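Local coordinates for protein endo-1,4-beta-xylanase (Uncultured bacterium, PDB 7AX7) that probably removes acetyl groups from acetylated xylan with the help of a bound cobalt ion, as the CE4 esterase domain of a multidomain xylanase, at residues S63-D68 with R78-W83; K97-P102 with Q112-P117. All blocks are in the same frame, centred on the assembly; numbering follows the deposited sequence.

Interaction 1: residues S63-D68 with R78-W83; sequences SYTHQD and RNEMEW. With CO (cobalt (II) ion), chain B.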
loop_
_atom_site.group_PDB
_atom_site.type_symbol
_atom_site.label_atom_id
_atom_site.label_comp_id
_atom_site.label_asym_id
_atom_site.label_seq_id
_atom_site.Cartn_x
_atom_site.Cartn_y
_atom_site.Cartn_z
ATOM N N SER A 63 0.001 -7.882 -6.998
ATOM C CA SER A 63 0.156 -8.858 -8.084
ATOM C C SER A 63 1.605 -9.328 -8.217
ATOM O O SER A 63 2.482 -8.857 -7.483
ATOM C CB SER A 63 -0.349 -8.301 -9.426
ATOM O OG SER A 63 0.650 -7.551 -10.104
ATOM N N TYR A 64 1.867 -10.272 -9.134
ATOM C CA TYR A 64 3.223 -10.787 -9.315
ATOM C C TYR A 64 4.013 -10.038 -10.394
ATOM O O TYR A 64 5.183 -9.708 -10.174
ATOM C CB TYR A 64 3.196 -12.290 -9.638
ATOM C CG TYR A 64 4.556 -12.915 -9.416
ATOM C CD1 TYR A 64 4.953 -13.310 -8.146
ATOM C CD2 TYR A 64 5.462 -13.054 -10.457
ATOM C CE1 TYR A 64 6.198 -13.849 -7.918
ATOM C CE2 TYR A 64 6.718 -13.596 -10.243
ATOM C CZ TYR A 64 7.080 -13.989 -8.965
ATOM O OH TYR A 64 8.325 -14.534 -8.724
ATOM N N THR A 65 3.408 -9.752 -11.555
ATOM C CA THR A 65 4.106 -9.109 -12.667
ATOM C C THR A 65 3.683 -7.661 -12.891
ATOM O O THR A 65 4.238 -7.000 -13.775
ATOM C CB THR A 65 3.897 -9.889 -13.980
ATOM O OG1 THR A 65 2.504 -9.908 -14.309
ATOM C CG2 THR A 65 4.413 -11.308 -13.869
ATOM N N HIS A 66 2.711 -7.161 -12.135
ATOM C CA HIS A 66 2.263 -5.774 -12.250
ATOM C C HIS A 66 1.838 -5.439 -13.683
ATOM O O HIS A 66 2.251 -4.433 -14.262
ATOM C CB HIS A 66 3.345 -4.804 -11.757
ATOM C CG HIS A 66 2.820 -3.439 -11.438
ATOM N ND1 HIS A 66 2.795 -2.414 -12.359
ATOM C CD2 HIS A 66 2.268 -2.941 -10.306
ATOM C CE1 HIS A 66 2.267 -1.339 -11.803
ATOM N NE2 HIS A 66 1.937 -1.634 -10.559
ATOM N N GLN A 67 1.010 -6.292 -14.263
ATOM C CA GLN A 67 0.395 -5.984 -15.545
ATOM C C GLN A 67 -1.062 -5.593 -15.327
ATOM O O GLN A 67 -1.616 -5.763 -14.239
ATOM C CB GLN A 67 0.502 -7.169 -16.508
ATOM C CG GLN A 67 1.942 -7.527 -16.868
ATOM C CD GLN A 67 2.033 -8.777 -17.735
ATOM O OE1 GLN A 67 2.269 -8.688 -18.940
ATOM N NE2 GLN A 67 1.835 -9.946 -17.124
ATOM N N ASP A 68 -1.671 -5.038 -16.377
ATOM C CA ASP A 68 -3.096 -4.728 -16.360
ATOM C C ASP A 68 -3.874 -6.036 -16.327
ATOM O O ASP A 68 -3.940 -6.759 -17.326
ATOM C CB ASP A 68 -3.473 -3.891 -17.579
ATOM C CG ASP A 68 -4.926 -3.441 -17.556
ATOM O OD1 ASP A 68 -5.754 -4.096 -16.900
ATOM O OD2 ASP A 68 -5.245 -2.427 -18.199
ATOM N N ARG A 78 -5.353 -15.944 -10.859
ATOM C CA ARG A 78 -5.189 -16.719 -9.630
ATOM C C ARG A 78 -3.727 -17.080 -9.382
ATOM O O ARG A 78 -3.255 -17.025 -8.240
ATOM C CB ARG A 78 -6.056 -17.978 -9.668
ATOM C CG ARG A 78 -7.563 -17.712 -9.659
ATOM C CD ARG A 78 -8.346 -19.028 -9.580
ATOM N NE ARG A 78 -9.772 -18.793 -9.390
ATOM C CZ ARG A 78 -10.331 -18.475 -8.223
ATOM N NH1 ARG A 78 -9.580 -18.353 -7.133
ATOM N NH2 ARG A 78 -11.644 -18.283 -8.140
ATOM N N ASN A 79 -2.994 -17.465 -10.432
ATOM C CA ASN A 79 -1.574 -17.763 -10.265
ATOM C C ASN A 79 -0.810 -16.543 -9.762
ATOM O O ASN A 79 0.009 -16.649 -8.843
ATOM C CB ASN A 79 -0.969 -18.265 -11.578
ATOM C CG ASN A 79 -1.464 -19.643 -11.956
ATOM O OD1 ASN A 79 -2.067 -20.339 -11.137
ATOM N ND2 ASN A 79 -1.212 -20.049 -13.203
ATOM N N GLU A 80 -1.063 -15.373 -10.357
ATOM C CA GLU A 80 -0.399 -14.155 -9.897
ATOM C C GLU A 80 -0.615 -13.943 -8.398
ATOM O O GLU A 80 0.331 -13.673 -7.653
ATOM C CB GLU A 80 -0.897 -12.947 -10.692
ATOM C CG GLU A 80 -0.434 -12.924 -12.149
ATOM C CD GLU A 80 0.572 -11.824 -12.443
ATOM O OE1 GLU A 80 0.712 -10.884 -11.631
ATOM O OE2 GLU A 80 1.219 -11.894 -13.504
ATOM N N MET A 81 -1.859 -14.080 -7.934
ATOM C CA MET A 81 -2.151 -13.855 -6.519
ATOM C C MET A 81 -1.472 -14.900 -5.634
ATOM O O MET A 81 -0.793 -14.559 -4.654
ATOM C CB MET A 81 -3.662 -13.855 -6.297
ATOM C CG MET A 81 -4.407 -12.807 -7.122
ATOM S SD MET A 81 -3.821 -11.133 -6.798
ATOM C CE MET A 81 -4.261 -11.037 -5.046
ATOM N N GLU A 82 -1.639 -16.180 -5.963
ATOM C CA GLU A 82 -1.031 -17.234 -5.151
ATOM C C GLU A 82 0.488 -17.096 -5.091
ATOM O O GLU A 82 1.089 -17.225 -4.020
ATOM C CB GLU A 82 -1.428 -18.605 -5.695
ATOM C CG GLU A 82 -2.922 -18.856 -5.589
ATOM C CD GLU A 82 -3.397 -20.033 -6.423
ATOM O OE1 GLU A 82 -2.552 -20.863 -6.830
ATOM O OE2 GLU A 82 -4.624 -20.117 -6.670
ATOM N N TRP A 83 1.130 -16.849 -6.232
ATOM C CA TRP A 83 2.582 -16.721 -6.226
ATOM C C TRP A 83 3.040 -15.512 -5.422
ATOM O O TRP A 83 4.105 -15.558 -4.801
ATOM C CB TRP A 83 3.108 -16.628 -7.652
ATOM C CG TRP A 83 2.828 -17.849 -8.454
ATOM C CD1 TRP A 83 2.652 -19.119 -7.984
ATOM C CD2 TRP A 83 2.647 -17.915 -9.873
ATOM N NE1 TRP A 83 2.393 -19.976 -9.024
ATOM C CE2 TRP A 83 2.380 -19.265 -10.197
ATOM C CE3 TRP A 83 2.687 -16.963 -10.904
ATOM C CZ2 TRP A 83 2.147 -19.691 -11.508
ATOM C CZ3 TRP A 83 2.459 -17.389 -12.212
ATOM C CH2 TRP A 83 2.196 -18.741 -12.499
HETATM CO CO CO B . 1.489 -0.092 -9.121
HETATM O O HOH W 1 -0.331 -8.598 -13.015
#
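Tyr64 and Glu80 bring the two backbones closest, their CA atoms 5.0 Å apart, where the irregular loop 63-68 after strand 58-61 runs past helix 74-92. Glu80 reaches from the helix into the bend of the loop. Its chain is bent at chi2 (-111°), which swings CD toward the loop backbone. OE1 takes two amides from the same face of the carboxylate: Thr65 N at 2.9 Å, nearly straight and on the syn side but tilted out of the plane, and Tyr64 N at 2.8 Å, from further above the plane and more bent. Water 1, held by Gln67 N, adds a weak bond to OE1. The other oxygen, OE2, accepts a very short bond of 2.5 Å from Thr65 OG1. That hydroxyl in turn receives Gln67 NE2 at 2.9 Å. One turn further along the helix, Tyr64 CD1 touches Trp83 CB at 3.8 Å, the two side chains crossing at about a right angle. Within the loop, Ser63 OG accepts from His66 N, an ST motif at the residue that binds the metal. His66 points away from the helix and binds cobalt through NE2 at 2.2 Å, with His62 and Asp12 as fellow ligands. This is the Asp-His-His metal site of the NodB-type polysaccharide deacetylases, its second histidine carried on a loop whose backbone amides are held by Glu80.

Interaction 2: residues K97-P102 with Q112-P117; sequences KFFRPP and QNIDYP
The CA atoms of Phe98 and Tyr116 lie 5.4 Å apart where the irregular segment 97-102 meets the chain leaving helix 108-113, the touching parts running 113° apart. One backbone bond joins them, Phe99 N to Pro117 O at 3.1 Å and almost straight. Around it the side chains pack apolar to apolar. Phe99 has CG anti to its backbone N (chi1 166°), on the side of Ile114; the two side chains cross at about a right angle, and CE2 and CZ of the ring meet Ile114 CD1, which sits 3.5 Å from Phe99 CE2. Ile114 CG2 reaches the same ring at CD2. In the NodB fold segment 97-102 lies in the loop before helix 108-113, and segment 112-117 runs from the end of that helix into strand 118-123 of the parallel sheet. An alanine in place of Phe99 would probably open a gap beside Ile114 CD1 and take away one of the rings packed on Met81 of helix 74-92. On the other side of the backbone, Phe98 lays CD1 against Pro117 CB at 3.9 Å. Pro117 CD comes up to Lys97 O at 3.3 Å, while Tyr116 CB touches Phe99 CB at 4.0 Å and its hydroxyl bonds to Ser85 OG on helix 74-92.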
loop_
_atom_site.group_PDB
_atom_site.type_symbol
_atom_site.label_atom_id
_atom_site.label_comp_id
_atom_site.label_asym_id
_atom_site.label_seq_id
_atom_site.Cartn_x
_atom_site.Cartn_y
_atom_site.Cartn_z
ATOM N N LYS A 97 -3.080 -9.853 3.521
ATOM C CA LYS A 97 -4.498 -9.684 3.815
ATOM C C LYS A 97 -5.226 -8.807 2.811
ATOM O O LYS A 97 -6.461 -8.809 2.801
ATOM C CB LYS A 97 -4.704 -9.079 5.214
ATOM C CG LYS A 97 -4.135 -9.899 6.351
ATOM C CD LYS A 97 -4.723 -11.295 6.365
ATOM C CE LYS A 97 -4.691 -11.911 7.767
ATOM N NZ LYS A 97 -3.317 -12.030 8.328
ATOM N N PHE A 98 -4.507 -8.049 1.987
ATOM C CA PHE A 98 -5.122 -7.082 1.095
ATOM C C PHE A 98 -4.455 -7.131 -0.271
ATOM O O PHE A 98 -3.286 -7.507 -0.402
ATOM C CB PHE A 98 -5.051 -5.679 1.697
ATOM C CG PHE A 98 -5.850 -5.545 2.950
ATOM C CD1 PHE A 98 -7.223 -5.318 2.887
ATOM C CD2 PHE A 98 -5.245 -5.696 4.194
ATOM C CE1 PHE A 98 -7.982 -5.216 4.059
ATOM C CE2 PHE A 98 -5.984 -5.589 5.371
ATOM C CZ PHE A 98 -7.355 -5.352 5.308
ATOM N N PHE A 99 -5.227 -6.745 -1.284
ATOM C CA PHE A 99 -4.784 -6.645 -2.664
ATOM C C PHE A 99 -5.079 -5.247 -3.187
ATOM O O PHE A 99 -6.154 -4.692 -2.932
ATOM C CB PHE A 99 -5.495 -7.697 -3.538
ATOM C CG PHE A 99 -5.371 -7.460 -5.017
ATOM C CD1 PHE A 99 -4.158 -7.648 -5.666
ATOM C CD2 PHE A 99 -6.485 -7.094 -5.773
ATOM C CE1 PHE A 99 -4.049 -7.464 -7.042
ATOM C CE2 PHE A 99 -6.385 -6.900 -7.149
ATOM C CZ PHE A 99 -5.160 -7.085 -7.784
ATOM N N ARG A 100 -4.127 -4.675 -3.917
ATOM C CA ARG A 100 -4.393 -3.446 -4.656
ATOM C C ARG A 100 -4.133 -3.684 -6.137
ATOM O O ARG A 100 -3.019 -4.087 -6.509
ATOM C CB ARG A 100 -3.552 -2.283 -4.142
ATOM C CG ARG A 100 -3.788 -0.994 -4.909
ATOM C CD ARG A 100 -2.914 0.104 -4.320
ATOM N NE ARG A 100 -3.586 0.831 -3.260
ATOM C CZ ARG A 100 -2.970 1.374 -2.214
ATOM N NH1 ARG A 100 -1.656 1.252 -2.062
ATOM N NH2 ARG A 100 -3.675 2.026 -1.312
ATOM N N PRO A 101 -5.115 -3.465 -7.004
ATOM C CA PRO A 101 -4.954 -3.795 -8.426
ATOM C C PRO A 101 -3.968 -2.863 -9.114
ATOM O O PRO A 101 -4.024 -1.638 -8.933
ATOM C CB PRO A 101 -6.373 -3.622 -8.988
ATOM C CG PRO A 101 -7.059 -2.699 -8.046
ATOM C CD PRO A 101 -6.485 -3.027 -6.685
ATOM N N PRO A 102 -3.051 -3.408 -9.918
ATOM C CA PRO A 102 -2.151 -2.549 -10.700
ATOM C C PRO A 102 -2.945 -1.588 -11.574
ATOM O O PRO A 102 -3.923 -1.973 -12.219
ATOM C CB PRO A 102 -1.353 -3.546 -11.549
ATOM C CG PRO A 102 -1.429 -4.852 -10.774
ATOM C CD PRO A 102 -2.795 -4.841 -10.146
ATOM N N GLN A 112 -14.086 -11.837 -9.488
ATOM C CA GLN A 112 -14.519 -13.223 -9.349
ATOM C C GLN A 112 -13.384 -14.154 -8.933
ATOM O O GLN A 112 -13.650 -15.261 -8.446
ATOM C CB GLN A 112 -15.121 -13.727 -10.673
ATOM C CG GLN A 112 -16.394 -12.998 -11.132
ATOM C CD GLN A 112 -16.742 -13.257 -12.601
ATOM O OE1 GLN A 112 -16.079 -14.037 -13.279
ATOM N NE2 GLN A 112 -17.789 -12.590 -13.095
ATOM N N ASN A 113 -12.129 -13.748 -9.130
ATOM C CA ASN A 113 -11.011 -14.673 -9.003
ATOM C C ASN A 113 -9.938 -14.185 -8.047
ATOM O O ASN A 113 -8.827 -14.722 -8.066
ATOM C CB ASN A 113 -10.403 -14.956 -10.378
ATOM C CG ASN A 113 -11.282 -15.878 -11.206
ATOM O OD1 ASN A 113 -11.361 -17.066 -10.921
ATOM N ND2 ASN A 113 -11.976 -15.329 -12.204
ATOM N N ILE A 114 -10.242 -13.194 -7.212
ATOM C CA ILE A 114 -9.324 -12.680 -6.202
ATOM C C ILE A 114 -10.053 -12.714 -4.865
ATOM O O ILE A 114 -11.136 -12.131 -4.727
ATOM C CB ILE A 114 -8.826 -11.262 -6.542
ATOM C CG1 ILE A 114 -8.013 -11.310 -7.845
ATOM C CG2 ILE A 114 -7.994 -10.678 -5.398
ATOM C CD1 ILE A 114 -7.528 -9.967 -8.327
ATOM N N ASP A 115 -9.459 -13.407 -3.894
ATOM C CA ASP A 115 -10.062 -13.714 -2.603
ATOM C C ASP A 115 -9.669 -12.737 -1.502
ATOM O O ASP A 115 -10.014 -12.961 -0.335
ATOM C CB ASP A 115 -9.681 -15.139 -2.189
ATOM C CG ASP A 115 -10.236 -16.181 -3.140
ATOM O OD1 ASP A 115 -11.402 -16.018 -3.553
ATOM O OD2 ASP A 115 -9.509 -17.137 -3.487
ATOM N N TYR A 116 -8.954 -11.681 -1.829
ATOM C CA TYR A 116 -8.621 -10.675 -0.843
ATOM C C TYR A 116 -9.480 -9.435 -1.041
ATOM O O TYR A 116 -9.930 -9.155 -2.159
ATOM C CB TYR A 116 -7.141 -10.279 -0.938
ATOM C CG TYR A 116 -6.168 -11.417 -0.754
ATOM C CD1 TYR A 116 -5.911 -11.938 0.510
ATOM C CD2 TYR A 116 -5.484 -11.951 -1.839
ATOM C CE1 TYR A 116 -5.012 -12.964 0.690
ATOM C CE2 TYR A 116 -4.577 -12.983 -1.672
ATOM C CZ TYR A 116 -4.343 -13.482 -0.410
ATOM O OH TYR A 116 -3.450 -14.514 -0.249
ATOM N N PRO A 117 -9.723 -8.663 0.019
ATOM C CA PRO A 117 -10.358 -7.351 -0.167
ATOM C C PRO A 117 -9.524 -6.468 -1.089
ATOM O O PRO A 117 -8.292 -6.414 -0.990
ATOM C CB PRO A 117 -10.422 -6.776 1.255
ATOM C CG PRO A 117 -10.297 -7.975 2.168
ATOM C CD PRO A 117 -9.422 -8.946 1.435
#

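How the interactions relate
Interactions 1 and 2 follow one another along the chain, their centres about 10 Å apart. Helix 74-92 supplies one segment of interaction 1 and packs, through Ile77 and Met81, on the side chains of interaction 2. In interaction 1 it brings a carboxylate to a partly buried contact at the metal site; the chemistry is polar, with hydrogen bonds and a water. Interaction 2 is more deeply buried and mostly apolar, with a single backbone bond, and joins two parts of chain near the sheet. The two also touch directly: Pro102 CB lies 3.5 Å from Gln67 O, and Pro102 CG packs on Ser63 OG at 3.5 Å. Arg100 O, in segment 97-102, accepts from His62 ND1, so both contacts border the cobalt site through different histidines.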